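Local coordinates for putative carboxynorspermidine decarboxylase protein (Sinorhizobium meliloti, PDB 3MT1), which probably catalyses the pyridoxal 5'-phosphate-dependent decarboxylation of carboxynorspermidine and carboxyspermidine, giving norspermidine and spermidine, at residues B[7-12]-B[238-243]. Numbering follows the deposited sequence.
Sequences YLIDKA and KSTTLE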
loop_
_atom_site.group_PDB
_atom_site.type_symbol
_atom_site.label_atom_id
_atom_site.label_comp_id
_atom_site.label_asym_id
_atom_site.label_seq_id
_atom_site.Cartn_x
_atom_site.Cartn_y
_atom_site.Cartn_z
ATOM N N TYR B 7 2.962 1.067 16.027
ATOM C CA TYR B 7 1.800 1.920 16.178
ATOM C C TYR B 7 1.383 1.777 17.620
ATOM O O TYR B 7 1.186 0.645 18.094
ATOM C CB TYR B 7 0.651 1.426 15.302
ATOM C CG TYR B 7 0.886 1.376 13.798
ATOM C CD1 TYR B 7 1.150 0.157 13.162
ATOM C CD2 TYR B 7 0.759 2.521 13.005
ATOM C CE1 TYR B 7 1.350 0.082 11.779
ATOM C CE2 TYR B 7 0.948 2.470 11.611
ATOM C CZ TYR B 7 1.246 1.237 11.000
ATOM O OH TYR B 7 1.446 1.137 9.624
ATOM N N LEU B 8 1.222 2.887 18.337
ATOM C CA LEU B 8 0.868 2.793 19.759
ATOM C C LEU B 8 -0.535 3.310 19.976
ATOM O O LEU B 8 -0.813 4.491 19.805
ATOM C CB LEU B 8 1.869 3.566 20.610
ATOM C CG LEU B 8 1.728 3.558 22.137
ATOM C CD1 LEU B 8 1.610 2.197 22.672
ATOM C CD2 LEU B 8 2.935 4.243 22.815
ATOM N N ILE B 9 -1.440 2.421 20.317
ATOM C CA ILE B 9 -2.786 2.843 20.545
ATOM C C ILE B 9 -2.956 3.186 22.016
ATOM O O ILE B 9 -2.805 2.327 22.883
ATOM C CB ILE B 9 -3.778 1.767 20.123
ATOM C CG1 ILE B 9 -3.659 1.516 18.604
ATOM C CG2 ILE B 9 -5.216 2.152 20.569
ATOM C CD1 ILE B 9 -4.169 0.112 18.183
ATOM N N ASP B 10 -3.247 4.457 22.281
ATOM C CA ASP B 10 -3.422 4.922 23.638
ATOM C C ASP B 10 -4.830 4.585 24.182
ATOM O O ASP B 10 -5.831 5.208 23.807
ATOM C CB ASP B 10 -3.110 6.437 23.769
ATOM C CG ASP B 10 -3.201 6.933 25.221
ATOM O OD1 ASP B 10 -2.137 7.211 25.843
ATOM O OD2 ASP B 10 -4.347 7.009 25.769
ATOM N N LYS B 11 -4.875 3.630 25.108
ATOM C CA LYS B 11 -6.126 3.189 25.673
ATOM C C LYS B 11 -6.994 4.367 26.202
ATOM O O LYS B 11 -8.198 4.452 25.912
ATOM C CB LYS B 11 -5.873 2.160 26.771
ATOM C CG LYS B 11 -7.068 1.302 26.981
ATOM C CD LYS B 11 -7.077 0.635 28.273
ATOM C CE LYS B 11 -8.396 -0.102 28.427
ATOM N NZ LYS B 11 -8.614 -0.516 29.832
ATOM N N ALA B 12 -6.390 5.272 26.967
ATOM C CA ALA B 12 -7.153 6.397 27.532
ATOM C C ALA B 12 -7.730 7.388 26.482
ATOM O O ALA B 12 -8.830 7.899 26.664
ATOM C CB ALA B 12 -6.336 7.136 28.593
ATOM N N LYS B 238 -6.672 11.110 16.869
ATOM C CA LYS B 238 -5.701 11.501 17.919
ATOM C C LYS B 238 -5.465 10.432 18.993
ATOM O O LYS B 238 -4.979 10.736 20.090
ATOM C CB LYS B 238 -6.137 12.819 18.588
ATOM C CG LYS B 238 -6.136 14.012 17.638
ATOM C CD LYS B 238 -6.781 15.214 18.302
ATOM C CE LYS B 238 -7.910 15.795 17.412
ATOM N NZ LYS B 238 -7.406 16.363 16.108
ATOM N N SER B 239 -5.817 9.191 18.688
ATOM C CA SER B 239 -5.737 8.145 19.680
ATOM C C SER B 239 -4.434 7.415 19.607
ATOM O O SER B 239 -4.017 6.809 20.601
ATOM C CB SER B 239 -6.841 7.113 19.504
ATOM O OG SER B 239 -6.472 6.195 18.485
ATOM N N THR B 240 -3.815 7.437 18.429
ATOM C CA THR B 240 -2.722 6.530 18.135
ATOM C C THR B 240 -1.521 7.264 17.550
ATOM O O THR B 240 -1.679 8.186 16.787
ATOM C CB THR B 240 -3.219 5.463 17.134
ATOM O OG1 THR B 240 -4.374 4.795 17.688
ATOM C CG2 THR B 240 -2.126 4.431 16.772
ATOM N N THR B 241 -0.315 6.814 17.887
ATOM C CA THR B 241 0.909 7.358 17.292
ATOM C C THR B 241 1.701 6.274 16.552
ATOM O O THR B 241 1.541 5.076 16.839
ATOM C CB THR B 241 1.815 7.972 18.362
ATOM O OG1 THR B 241 2.020 7.000 19.406
ATOM C CG2 THR B 241 1.174 9.265 18.970
ATOM N N LEU B 242 2.538 6.691 15.595
ATOM C CA LEU B 242 3.545 5.801 15.025
ATOM C C LEU B 242 4.926 6.177 15.608
ATOM O O LEU B 242 5.460 7.233 15.282
ATOM C CB LEU B 242 3.552 5.849 13.470
ATOM C CG LEU B 242 4.659 5.086 12.706
ATOM C CD1 LEU B 242 4.743 3.589 13.086
ATOM C CD2 LEU B 242 4.635 5.285 11.143
ATOM N N GLU B 243 5.491 5.309 16.447
ATOM C CA GLU B 243 6.781 5.546 17.078
ATOM C C GLU B 243 7.991 5.157 16.212
ATOM O O GLU B 243 8.092 4.003 15.786
ATOM C CB GLU B 243 6.820 4.794 18.404
ATOM C CG GLU B 243 5.656 5.158 19.340
ATOM C CD GLU B 243 5.614 6.644 19.719
ATOM O OE1 GLU B 243 6.684 7.266 20.002
ATOM O OE2 GLU B 243 4.495 7.198 19.742
HETATM O O HOH W 1 -0.320 6.647 21.232
#
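Strand 6-10 runs antiparallel to the start of strand 240-251. Leu-8 and Thr-241 form the hydrogen-bonded pair. The bond from Leu-8 N to Thr-241 O is 2.7 Å and nearly straight; Thr-241 N returns one to Leu-8 O. Asp-10 N adds a third, to Ser-239 O. Tyr-7, Ile-9, Thr-240 and Leu-242 share one face. Ile-9 and Thr-240 lie side by side and point the same way. Thr-240 OG1 sits beside its own backbone N (chi1 -56°), 3.5 Å from Ile-9 CG1. From there it donates to Ser-239 OG at 2.6 Å, and that oxygen is also hydrogen-bonded to Ile-236 O. The methyl Thr-240 CG2 lies 3.3 Å from Leu-8 O. An alanine at Thr-240 would remove the hydroxyl and this methyl, and would probably loosen the packing on Ile-9 and leave Ser-239 OG without one partner. Leu-242 places CD1 over one face of the Tyr-7 ring, toward its rim, 4.1 Å from Tyr-7 CD2. Tyr-7 OH is hydrogen-bonded to His-266 O. On the opposite face of the sheet, Thr-241 OG1 lies 3.6 Å from Leu-8 CB. It donates to the anti lone pair of Glu-243 OE2, and a water links it to Leu-8 O. Arg-315 and Ser-317 hold Glu-243 OE1. Asp-10 OD2 caps Lys-13 N at the start of helix 11-28, while OD1 pairs with Arg-343. Strand 339-343 runs parallel to 6-10 along its other edge. The N-terminal strand is thus built into the C-terminal beta domain beside the closed eight-stranded parallel barrel, the two-domain fold of class-II (alanine racemase-like) PLP decarboxylases.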